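Local coordinates for protein neural cell adhesion molecule 1 (PDB 2HAZ) that probably mediates adhesion between neural cells, and has a first fibronectin type III repeat that probably contributes to polysialylation of its N-glycans, at residues P7-D13 with Q25-A31; I37-A42 with S54-A59; P75-V81 with A97-Q103. All blocks are in the same frame, centred on the assembly; numbering follows the deposited sequence.

Interaction 1: P7-D13 with Q25-A31; sequences PSSPSID and QFDEPEA. With NA (sodium ion), chain B.
Asp-13 sets its carboxylate across that of Asp-27, the two planes 79° apart, and a sodium ion sits between them. The pair joins strands 11-17 and 22-27, the A-B hairpin that opens this fibronectin type III sandwich. Each carboxylate grips the metal with both oxygens; Asp-27 OD1 is 2.3 Å from the sodium ion and Asp-13 OD1, the longest of the four, 2.6 Å. The sodium probably offsets the repulsion between Asp-13 OD1 and Asp-27 OD2, which come within 3.1 Å of each other. Both first torsions swing CG beside its own backbone N, which brings the two carboxylates to the same ion.

Under the metal, Ser-11 and Asp-27 form an antiparallel hydrogen-bonded pair, with Asp-27 N only 2.6 Å from Ser-11 O. Ile-12 and Phe-26, the next pair and non-hydrogen-bonded, turn to the other face. There the Phe-26 ring leads away into the core and meets Tyr-40 edge-to-face, with Leu-83 and Ala-62 also against it.

Beyond the strands the two segments stay together through prolines. Pro-29 lays its CB and CG against the carbonyl oxygen of Ser-8, while its CG also approaches the rings of Pro-7 and Pro-10; Tyr-40 and Ala-85 pack on the same proline. A water joins the two loops here, donating to Ser-9 O and accepting from Glu-30 N, and it is hydrogen-bonded to Ser-8 OG as well.

Ser-8 closes the far end. Its OG lies between its backbone N and carbonyl carbon (chi1 67°), where it accepts a nearly straight bond from Ala-31 N at 3.1 Å, while Ser-8 N donates to Ala-31 O at 2.9 Å.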
loop_
_atom_site.group_PDB
_atom_site.type_symbol
_atom_site.label_atom_id
_atom_site.label_comp_id
_atom_site.label_asym_id
_atom_site.label_seq_id
_atom_site.Cartn_x
_atom_site.Cartn_y
_atom_site.Cartn_z
ATOM N N PRO A 7 0.455 -13.252 -5.068
ATOM C CA PRO A 7 1.678 -12.484 -5.368
ATOM C C PRO A 7 2.681 -12.360 -4.217
ATOM O O PRO A 7 2.319 -12.487 -3.034
ATOM C CB PRO A 7 1.140 -11.095 -5.725
ATOM C CG PRO A 7 -0.294 -11.311 -6.088
ATOM C CD PRO A 7 -0.743 -12.397 -5.167
ATOM N N SER A 8 3.937 -12.095 -4.558
ATOM C CA SER A 8 4.921 -11.767 -3.533
ATOM C C SER A 8 4.679 -10.312 -3.130
ATOM O O SER A 8 3.781 -9.656 -3.680
ATOM C CB SER A 8 6.358 -11.964 -4.035
ATOM O OG SER A 8 6.673 -11.033 -5.053
ATOM N N SER A 9 5.476 -9.802 -2.193
ATOM C CA SER A 9 5.166 -8.495 -1.600
ATOM C C SER A 9 5.584 -7.345 -2.496
ATOM O O SER A 9 6.629 -7.431 -3.157
ATOM C CB SER A 9 5.796 -8.347 -0.219
ATOM O OG SER A 9 7.196 -8.480 -0.287
ATOM N N PRO A 10 4.765 -6.275 -2.533
ATOM C CA PRO A 10 5.217 -5.023 -3.134
ATOM C C PRO A 10 6.305 -4.429 -2.243
ATOM O O PRO A 10 6.466 -4.872 -1.102
ATOM C CB PRO A 10 3.956 -4.146 -3.130
ATOM C CG PRO A 10 2.824 -5.073 -2.862
ATOM C CD PRO A 10 3.383 -6.161 -2.029
ATOM N N SER A 11 7.058 -3.466 -2.769
ATOM C CA SER A 11 8.052 -2.737 -1.975
ATOM C C SER A 11 7.642 -1.283 -1.923
ATOM O O SER A 11 7.338 -0.716 -2.957
ATOM C CB SER A 11 9.442 -2.812 -2.632
ATOM O OG SER A 11 10.096 -4.024 -2.342
ATOM N N ILE A 12 7.657 -0.684 -0.731
ATOM C CA ILE A 12 7.457 0.766 -0.589
ATOM C C ILE A 12 8.807 1.500 -0.663
ATOM O O ILE A 12 9.713 1.261 0.138
ATOM C CB ILE A 12 6.672 1.144 0.705
ATOM C CG1 ILE A 12 5.250 0.543 0.697
ATOM C CG2 ILE A 12 6.593 2.665 0.866
ATOM C CD1 ILE A 12 4.466 0.687 2.023
ATOM N N ASP A 13 8.939 2.379 -1.648
ATOM C CA ASP A 13 10.152 3.163 -1.828
ATOM C C ASP A 13 10.201 4.353 -0.867
ATOM O O ASP A 13 11.129 4.466 -0.050
ATOM C CB ASP A 13 10.292 3.610 -3.285
ATOM C CG ASP A 13 10.786 2.483 -4.199
ATOM O OD1 ASP A 13 10.877 1.318 -3.747
ATOM O OD2 ASP A 13 11.099 2.757 -5.377
ATOM N N GLN A 25 4.896 5.692 -2.736
ATOM C CA GLN A 25 5.654 5.193 -3.883
ATOM C C GLN A 25 6.068 3.763 -3.663
ATOM O O GLN A 25 6.717 3.447 -2.656
ATOM C CB GLN A 25 6.925 6.000 -4.084
ATOM C CG GLN A 25 6.729 7.316 -4.757
ATOM C CD GLN A 25 8.053 7.914 -5.156
ATOM O OE1 GLN A 25 8.977 7.198 -5.593
ATOM N NE2 GLN A 25 8.165 9.234 -5.020
ATOM N N PHE A 26 5.763 2.908 -4.634
ATOM C CA PHE A 26 5.960 1.474 -4.465
ATOM C C PHE A 26 6.436 0.774 -5.749
ATOM O O PHE A 26 6.238 1.294 -6.859
ATOM C CB PHE A 26 4.660 0.819 -3.968
ATOM C CG PHE A 26 3.634 0.588 -5.058
ATOM C CD1 PHE A 26 3.510 -0.663 -5.676
ATOM C CD2 PHE A 26 2.806 1.613 -5.474
ATOM C CE1 PHE A 26 2.569 -0.866 -6.680
ATOM C CE2 PHE A 26 1.862 1.407 -6.464
ATOM C CZ PHE A 26 1.753 0.171 -7.075
ATOM N N ASP A 27 7.034 -0.409 -5.559
ATOM C CA ASP A 27 7.410 -1.334 -6.645
ATOM C C ASP A 27 6.424 -2.474 -6.710
ATOM O O ASP A 27 6.027 -3.004 -5.673
ATOM C CB ASP A 27 8.742 -2.018 -6.357
ATOM C CG ASP A 27 9.859 -1.070 -6.207
ATOM O OD1 ASP A 27 9.880 -0.056 -6.938
ATOM O OD2 ASP A 27 10.735 -1.340 -5.350
ATOM N N GLU A 28 6.072 -2.875 -7.927
ATOM C CA GLU A 28 5.303 -4.101 -8.155
ATOM C C GLU A 28 5.995 -5.322 -7.534
ATOM O O GLU A 28 7.224 -5.328 -7.393
ATOM C CB GLU A 28 5.117 -4.331 -9.655
ATOM C CG GLU A 28 4.265 -3.290 -10.358
ATOM C CD GLU A 28 5.063 -2.056 -10.787
ATOM O OE1 GLU A 28 6.266 -1.954 -10.456
ATOM O OE2 GLU A 28 4.487 -1.183 -11.472
ATOM N N PRO A 29 5.207 -6.357 -7.155
ATOM C CA PRO A 29 5.758 -7.641 -6.704
ATOM C C PRO A 29 6.771 -8.228 -7.703
ATOM O O PRO A 29 6.611 -8.048 -8.909
ATOM C CB PRO A 29 4.511 -8.542 -6.645
ATOM C CG PRO A 29 3.396 -7.609 -6.325
ATOM C CD PRO A 29 3.727 -6.352 -7.104
ATOM N N GLU A 30 7.813 -8.895 -7.209
ATOM C CA GLU A 30 8.752 -9.584 -8.103
ATOM C C GLU A 30 8.014 -10.703 -8.835
ATOM O O GLU A 30 8.188 -10.907 -10.042
ATOM C CB GLU A 30 9.943 -10.152 -7.329
ATOM C CG GLU A 30 10.879 -9.103 -6.757
ATOM C CD GLU A 30 11.850 -8.538 -7.784
ATOM O OE1 GLU A 30 11.808 -7.309 -8.015
ATOM O OE2 GLU A 30 12.661 -9.316 -8.349
ATOM N N ALA A 31 7.170 -11.414 -8.091
ATOM C CA ALA A 31 6.363 -12.486 -8.652
ATOM C C ALA A 31 4.879 -12.179 -8.523
ATOM O O ALA A 31 4.389 -11.834 -7.446
ATOM C CB ALA A 31 6.691 -13.806 -7.977
HETATM NA NA NA B . 11.918 0.610 -6.047
HETATM O O HOH W 1 8.344 -8.975 -4.593
HETATM O O HOH W 2 9.158 -5.778 -4.518
#

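Interaction 2: I37-A42 with S54-A59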
loop_
_atom_site.group_PDB
_atom_site.type_symbol
_atom_site.label_atom_id
_atom_site.label_comp_id
_atom_site.label_asym_id
_atom_site.label_seq_id
_atom_site.Cartn_x
_atom_site.Cartn_y
_atom_site.Cartn_z
ATOM N N ILE A 37 -1.672 -9.414 -11.342
ATOM C CA ILE A 37 -2.167 -8.505 -10.291
ATOM C C ILE A 37 -3.429 -7.756 -10.716
ATOM O O ILE A 37 -3.474 -7.143 -11.789
ATOM C CB ILE A 37 -1.088 -7.479 -9.852
ATOM C CG1 ILE A 37 0.262 -8.164 -9.609
ATOM C CG2 ILE A 37 -1.575 -6.667 -8.649
ATOM C CD1 ILE A 37 0.229 -9.347 -8.689
ATOM N N LEU A 38 -4.440 -7.783 -9.857
ATOM C CA LEU A 38 -5.753 -7.206 -10.149
ATOM C C LEU A 38 -6.013 -5.877 -9.434
ATOM O O LEU A 38 -6.614 -4.957 -9.990
ATOM C CB LEU A 38 -6.855 -8.185 -9.755
ATOM C CG LEU A 38 -6.934 -9.611 -10.307
ATOM C CD1 LEU A 38 -8.136 -10.314 -9.702
ATOM C CD2 LEU A 38 -7.035 -9.569 -11.806
ATOM N N LYS A 39 -5.599 -5.816 -8.172
ATOM C CA LYS A 39 -5.790 -4.641 -7.329
ATOM C C LYS A 39 -4.649 -4.577 -6.344
ATOM O O LYS A 39 -3.954 -5.574 -6.118
ATOM C CB LYS A 39 -7.096 -4.747 -6.527
ATOM C CG LYS A 39 -8.374 -4.603 -7.323
ATOM C CD LYS A 39 -9.562 -4.458 -6.382
ATOM C CE LYS A 39 -10.908 -4.435 -7.119
ATOM N NZ LYS A 39 -10.941 -3.506 -8.287
ATOM N N TYR A 40 -4.471 -3.399 -5.750
ATOM C CA TYR A 40 -3.648 -3.257 -4.554
ATOM C C TYR A 40 -4.483 -2.896 -3.342
ATOM O O TYR A 40 -5.499 -2.202 -3.442
ATOM C CB TYR A 40 -2.525 -2.236 -4.755
ATOM C CG TYR A 40 -1.449 -2.721 -5.701
ATOM C CD1 TYR A 40 -0.355 -3.447 -5.239
ATOM C CD2 TYR A 40 -1.535 -2.449 -7.061
ATOM C CE1 TYR A 40 0.634 -3.905 -6.127
ATOM C CE2 TYR A 40 -0.554 -2.897 -7.956
ATOM C CZ TYR A 40 0.522 -3.615 -7.477
ATOM O OH TYR A 40 1.476 -4.046 -8.359
ATOM N N LYS A 41 -4.045 -3.359 -2.183
ATOM C CA LYS A 41 -4.658 -2.935 -0.934
ATOM C C LYS A 41 -3.620 -2.181 -0.111
ATOM O O LYS A 41 -2.542 -2.703 0.173
ATOM C CB LYS A 41 -5.190 -4.144 -0.162
ATOM C CG LYS A 41 -6.020 -3.792 1.074
ATOM C CD LYS A 41 -6.325 -5.074 1.835
ATOM C CE LYS A 41 -7.330 -4.893 2.923
ATOM N NZ LYS A 41 -7.502 -6.214 3.629
ATOM N N ALA A 42 -3.946 -0.943 0.245
ATOM C CA ALA A 42 -3.170 -0.215 1.241
ATOM C C ALA A 42 -3.855 -0.305 2.590
ATOM O O ALA A 42 -5.060 -0.100 2.687
ATOM C CB ALA A 42 -3.013 1.253 0.852
ATOM N N SER A 54 -8.063 0.757 5.590
ATOM C CA SER A 54 -7.695 0.123 4.338
ATOM C C SER A 54 -8.542 0.589 3.175
ATOM O O SER A 54 -9.704 1.002 3.346
ATOM C CB SER A 54 -7.694 -1.413 4.471
ATOM O OG SER A 54 -9.004 -1.970 4.447
ATOM N N LYS A 55 -7.926 0.534 2.003
ATOM C CA LYS A 55 -8.546 0.930 0.749
ATOM C C LYS A 55 -7.976 0.138 -0.443
ATOM O O LYS A 55 -6.792 -0.156 -0.495
ATOM C CB LYS A 55 -8.353 2.427 0.499
ATOM C CG LYS A 55 -9.115 2.928 -0.704
ATOM C CD LYS A 55 -9.024 4.432 -0.912
ATOM C CE LYS A 55 -10.153 4.871 -1.848
ATOM N NZ LYS A 55 -9.784 6.210 -2.451
ATOM N N TRP A 56 -8.852 -0.179 -1.393
ATOM C CA TRP A 56 -8.474 -0.850 -2.640
ATOM C C TRP A 56 -8.111 0.142 -3.738
ATOM O O TRP A 56 -8.681 1.237 -3.815
ATOM C CB TRP A 56 -9.640 -1.735 -3.129
ATOM C CG TRP A 56 -9.957 -2.882 -2.214
ATOM C CD1 TRP A 56 -11.005 -2.969 -1.358
ATOM C CD2 TRP A 56 -9.218 -4.096 -2.079
ATOM N NE1 TRP A 56 -10.979 -4.178 -0.685
ATOM C CE2 TRP A 56 -9.886 -4.886 -1.105
ATOM C CE3 TRP A 56 -8.051 -4.599 -2.682
ATOM C CZ2 TRP A 56 -9.433 -6.162 -0.731
ATOM C CZ3 TRP A 56 -7.600 -5.886 -2.309
ATOM C CH2 TRP A 56 -8.292 -6.638 -1.337
ATOM N N TYR A 57 -7.161 -0.263 -4.586
ATOM C CA TYR A 57 -6.685 0.530 -5.730
ATOM C C TYR A 57 -6.532 -0.360 -6.947
ATOM O O TYR A 57 -6.025 -1.479 -6.854
ATOM C CB TYR A 57 -5.334 1.183 -5.422
ATOM C CG TYR A 57 -5.363 2.066 -4.213
ATOM C CD1 TYR A 57 -5.600 3.435 -4.336
ATOM C CD2 TYR A 57 -5.155 1.531 -2.931
ATOM C CE1 TYR A 57 -5.634 4.255 -3.212
ATOM C CE2 TYR A 57 -5.200 2.339 -1.806
ATOM C CZ TYR A 57 -5.441 3.696 -1.951
ATOM O OH TYR A 57 -5.486 4.519 -0.853
ATOM N N ASP A 58 -6.969 0.155 -8.092
ATOM C CA ASP A 58 -6.783 -0.530 -9.380
ATOM C C ASP A 58 -5.309 -0.725 -9.689
ATOM O O ASP A 58 -4.512 0.206 -9.535
ATOM C CB ASP A 58 -7.392 0.282 -10.509
ATOM C CG ASP A 58 -8.838 0.604 -10.283
ATOM O OD1 ASP A 58 -9.618 -0.292 -9.863
ATOM O OD2 ASP A 58 -9.205 1.775 -10.550
ATOM N N ALA A 59 -4.963 -1.922 -10.156
ATOM C CA ALA A 59 -3.580 -2.268 -10.446
ATOM C C ALA A 59 -3.000 -1.439 -11.596
ATOM O O ALA A 59 -1.833 -1.036 -11.551
ATOM C CB ALA A 59 -3.446 -3.765 -10.730
HETATM O O HOH W 3 -10.173 -0.590 -6.627
#
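The C-C' hairpin of the fibronectin type III fold, strands 39-46 and 53-58, is pinned at the edge of the four-stranded sheet. Tyr-40 with Tyr-57 and Ala-42 with Lys-55 are antiparallel hydrogen-bonded pairs; Tyr-40 N reaches Tyr-57 O at 2.7 Å. Leu-38 and Lys-39 both face Leu-86, a classic beta bulge.

On the outer face, Lys-41 runs its methylenes over the indole of Trp-56. With CG anti to the backbone N (chi1 -172°) and the chain extended, CB stands 4.1 Å from the centroid of the Trp-56 six-membered ring, a CH-pi contact, and CD follows on toward CH2. Lys-39 crosses the same indole at about a right angle. Cutting Lys-41 back to an alanine keeps CB but is likely to cost the indole the packing of CD against CH2 and CZ2.

On the other face, with Tyr-40, Ala-42 and Tyr-57, the contacts are mainly apolar. Ala-42 CB touches Tyr-57 CE2 at 3.6 Å, and Tyr-57 OH bonds to Thr-69 O in the opposing sheet. Ala-59, at the start of helix 59-65, meets the Tyr-40 ring at its edge, whereas Ile-37 CG2 lies over one face, toward its rim.

Lys-39 NZ and Asp-58 OD1 are 3.8 Å apart, a long salt bridge; a water donates to Asp-58 OD1 and accepts a weak bond from Lys-39 NZ, so solvent probably softens their attraction.

Interaction 3: P75-V81 with A97-Q103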
loop_
_atom_site.group_PDB
_atom_site.type_symbol
_atom_site.label_atom_id
_atom_site.label_comp_id
_atom_site.label_asym_id
_atom_site.label_seq_id
_atom_site.Cartn_x
_atom_site.Cartn_y
_atom_site.Cartn_z
ATOM N N PRO A 75 -3.522 15.672 10.504
ATOM C CA PRO A 75 -2.261 16.401 10.431
ATOM C C PRO A 75 -1.339 16.070 11.602
ATOM O O PRO A 75 -1.793 15.565 12.631
ATOM C CB PRO A 75 -2.696 17.871 10.468
ATOM C CG PRO A 75 -4.108 17.856 10.049
ATOM C CD PRO A 75 -4.677 16.584 10.569
ATOM N N GLU A 76 -0.043 16.300 11.398
ATOM C CA GLU A 76 0.989 16.150 12.429
ATOM C C GLU A 76 0.992 14.800 13.147
ATOM O O GLU A 76 1.286 14.738 14.337
ATOM C CB GLU A 76 0.865 17.268 13.480
ATOM C CG GLU A 76 1.445 18.577 13.063
ATOM C CD GLU A 76 1.217 19.666 14.093
ATOM O OE1 GLU A 76 2.183 20.029 14.784
ATOM O OE2 GLU A 76 0.074 20.152 14.221
ATOM N N THR A 77 0.679 13.727 12.430
ATOM C CA THR A 77 0.544 12.414 13.046
ATOM C C THR A 77 1.414 11.376 12.325
ATOM O O THR A 77 1.434 11.341 11.098
ATOM C CB THR A 77 -0.955 11.974 13.068
ATOM O OG1 THR A 77 -1.724 12.904 13.851
ATOM C CG2 THR A 77 -1.121 10.603 13.690
ATOM N N THR A 78 2.119 10.534 13.087
ATOM C CA THR A 78 2.957 9.472 12.507
ATOM C C THR A 78 2.123 8.221 12.215
ATOM O O THR A 78 1.409 7.728 13.105
ATOM C CB THR A 78 4.125 9.117 13.441
ATOM O OG1 THR A 78 4.759 10.333 13.879
ATOM C CG2 THR A 78 5.156 8.201 12.737
ATOM N N TYR A 79 2.237 7.713 10.981
ATOM C CA TYR A 79 1.502 6.513 10.530
ATOM C C TYR A 79 2.460 5.406 10.065
ATOM O O TYR A 79 3.573 5.689 9.619
ATOM C CB TYR A 79 0.545 6.825 9.354
ATOM C CG TYR A 79 -0.646 7.678 9.705
ATOM C CD1 TYR A 79 -1.885 7.099 9.971
ATOM C CD2 TYR A 79 -0.527 9.073 9.786
ATOM C CE1 TYR A 79 -2.973 7.875 10.323
ATOM C CE2 TYR A 79 -1.607 9.855 10.124
ATOM C CZ TYR A 79 -2.828 9.251 10.393
ATOM O OH TYR A 79 -3.909 10.022 10.715
ATOM N N ALA A 80 1.997 4.161 10.145
ATOM C CA ALA A 80 2.591 3.015 9.421
ATOM C C ALA A 80 1.680 2.681 8.260
ATOM O O ALA A 80 0.456 2.676 8.435
ATOM C CB ALA A 80 2.722 1.784 10.351
ATOM N N VAL A 81 2.283 2.411 7.095
ATOM C CA VAL A 81 1.558 1.933 5.910
ATOM C C VAL A 81 2.242 0.687 5.327
ATOM O O VAL A 81 3.461 0.525 5.409
ATOM C CB VAL A 81 1.382 3.050 4.846
ATOM C CG1 VAL A 81 2.702 3.524 4.275
ATOM C CG2 VAL A 81 0.427 2.625 3.727
ATOM N N ALA A 97 6.320 -2.690 6.598
ATOM C CA ALA A 97 5.685 -1.394 6.890
ATOM C C ALA A 97 6.647 -0.211 6.715
ATOM O O ALA A 97 7.840 -0.319 7.020
ATOM C CB ALA A 97 5.077 -1.394 8.269
ATOM N N SER A 98 6.128 0.901 6.201
ATOM C CA SER A 98 6.894 2.142 6.090
ATOM C C SER A 98 6.239 3.200 6.958
ATOM O O SER A 98 5.022 3.369 6.918
ATOM C CB SER A 98 6.923 2.631 4.646
ATOM O OG SER A 98 7.671 3.842 4.532
ATOM N N GLU A 99 7.042 3.917 7.734
ATOM C CA GLU A 99 6.498 4.879 8.668
ATOM C C GLU A 99 6.713 6.294 8.111
ATOM O O GLU A 99 7.788 6.603 7.590
ATOM C CB GLU A 99 7.141 4.690 10.052
ATOM C CG GLU A 99 6.613 3.487 10.891
ATOM C CD GLU A 99 7.276 2.110 10.581
ATOM O OE1 GLU A 99 8.497 1.923 10.833
ATOM O OE2 GLU A 99 6.561 1.185 10.121
ATOM N N PHE A 100 5.682 7.133 8.184
ATOM C CA PHE A 100 5.789 8.537 7.793
ATOM C C PHE A 100 5.009 9.429 8.774
ATOM O O PHE A 100 4.271 8.923 9.634
ATOM C CB PHE A 100 5.268 8.748 6.367
ATOM C CG PHE A 100 3.796 8.455 6.215
ATOM C CD1 PHE A 100 2.844 9.473 6.339
ATOM C CD2 PHE A 100 3.356 7.153 5.958
ATOM C CE1 PHE A 100 1.470 9.184 6.214
ATOM C CE2 PHE A 100 2.007 6.862 5.829
ATOM C CZ PHE A 100 1.060 7.871 5.968
ATOM N N LYS A 101 5.162 10.747 8.624
ATOM C CA LYS A 101 4.430 11.724 9.446
ATOM C C LYS A 101 3.758 12.780 8.568
ATOM O O LYS A 101 4.386 13.364 7.676
ATOM C CB LYS A 101 5.372 12.395 10.463
ATOM C CG LYS A 101 4.630 13.080 11.622
ATOM C CD LYS A 101 5.633 13.674 12.626
ATOM C CE LYS A 101 4.913 14.044 13.910
ATOM N NZ LYS A 101 5.696 14.967 14.777
ATOM N N THR A 102 2.474 13.022 8.819
ATOM C CA THR A 102 1.760 14.056 8.085
ATOM C C THR A 102 2.271 15.411 8.565
ATOM O O THR A 102 2.599 15.579 9.742
ATOM C CB THR A 102 0.211 13.947 8.258
ATOM O OG1 THR A 102 -0.118 13.740 9.640
ATOM C CG2 THR A 102 -0.361 12.780 7.436
ATOM N N GLN A 103 2.364 16.355 7.638
ATOM C CA GLN A 103 2.771 17.720 7.937
ATOM C C GLN A 103 1.752 18.467 8.799
ATOM O O GLN A 103 0.567 18.129 8.793
ATOM C CB GLN A 103 2.994 18.493 6.635
ATOM C CG GLN A 103 4.057 17.867 5.749
ATOM C CD GLN A 103 4.437 18.779 4.602
ATOM O OE1 GLN A 103 4.835 19.930 4.821
ATOM N NE2 GLN A 103 4.316 18.280 3.376
HETATM O O HOH W 4 3.253 15.710 16.030
#
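Strands 78-87 and 90-101 run antiparallel, with segments 78-81 and 98-101 at 152°, as the F-G hairpin of the fibronectin type III sandwich. Tyr-79 with Phe-100 and Val-81 with Ser-98 are the hydrogen-bonded pairs, each closed by two backbone bonds.

On the core face Phe-100 CG lies between the backbone N and the carbonyl carbon (chi1 64°), which brings the ring across to the neighbouring strand. Tyr-79 CB rests over one face, 4.0 Å from the Phe-100 centroid, and Val-81 CG1 comes to the ring edge, 3.7 Å from Phe-100 CE2. The Tyr-79 and Phe-100 rings are nearly parallel, planes 18° apart, but barely overlap. Val-15 and Pro-17 of strand 11-17 pack on Phe-100 from the other sheet, while Tyr-79 OH bonds to Lys-74 N, consistent with the tyrosine corner of these domains.

On the opposite face the extended Lys-101 passes its methylenes across Thr-78 OG1, with CG 3.6 Å from that oxygen, and a water links Lys-101 NZ to Glu-76 O.

Past the strand end, Thr-102 ties the two segments through its side chain. Its OG1 bonds to Lys-74 O and also accepts from Thr-77 N at 2.9 Å. Thr-102 N returns a bond to Thr-77 O, and Thr-77 OG1 in turn donates to Pro-75 O at 2.9 Å.

All three contacts are hairpin pairings within one sandwich, but they serve different parts of it. Interaction 1 belongs to the three-stranded sheet, while interactions 2 and 3 share the four-stranded sheet, where strands 39-46 and 78-87 are neighbours. Interaction 2 is the most surface-bound, relying on lysine methylenes over an indole and a loose charge pair; interactions 1 and 3 are partly buried, the former marked by a metal and prolines, the latter by aromatic packing and threonine bonds. Interaction 1 touches both others: Pro-7 CG lies 3.3 Å from Ile-37 CD1, and Ile-12 CG2 reaches Ser-98 CB. Interactions 2 and 3 do not touch.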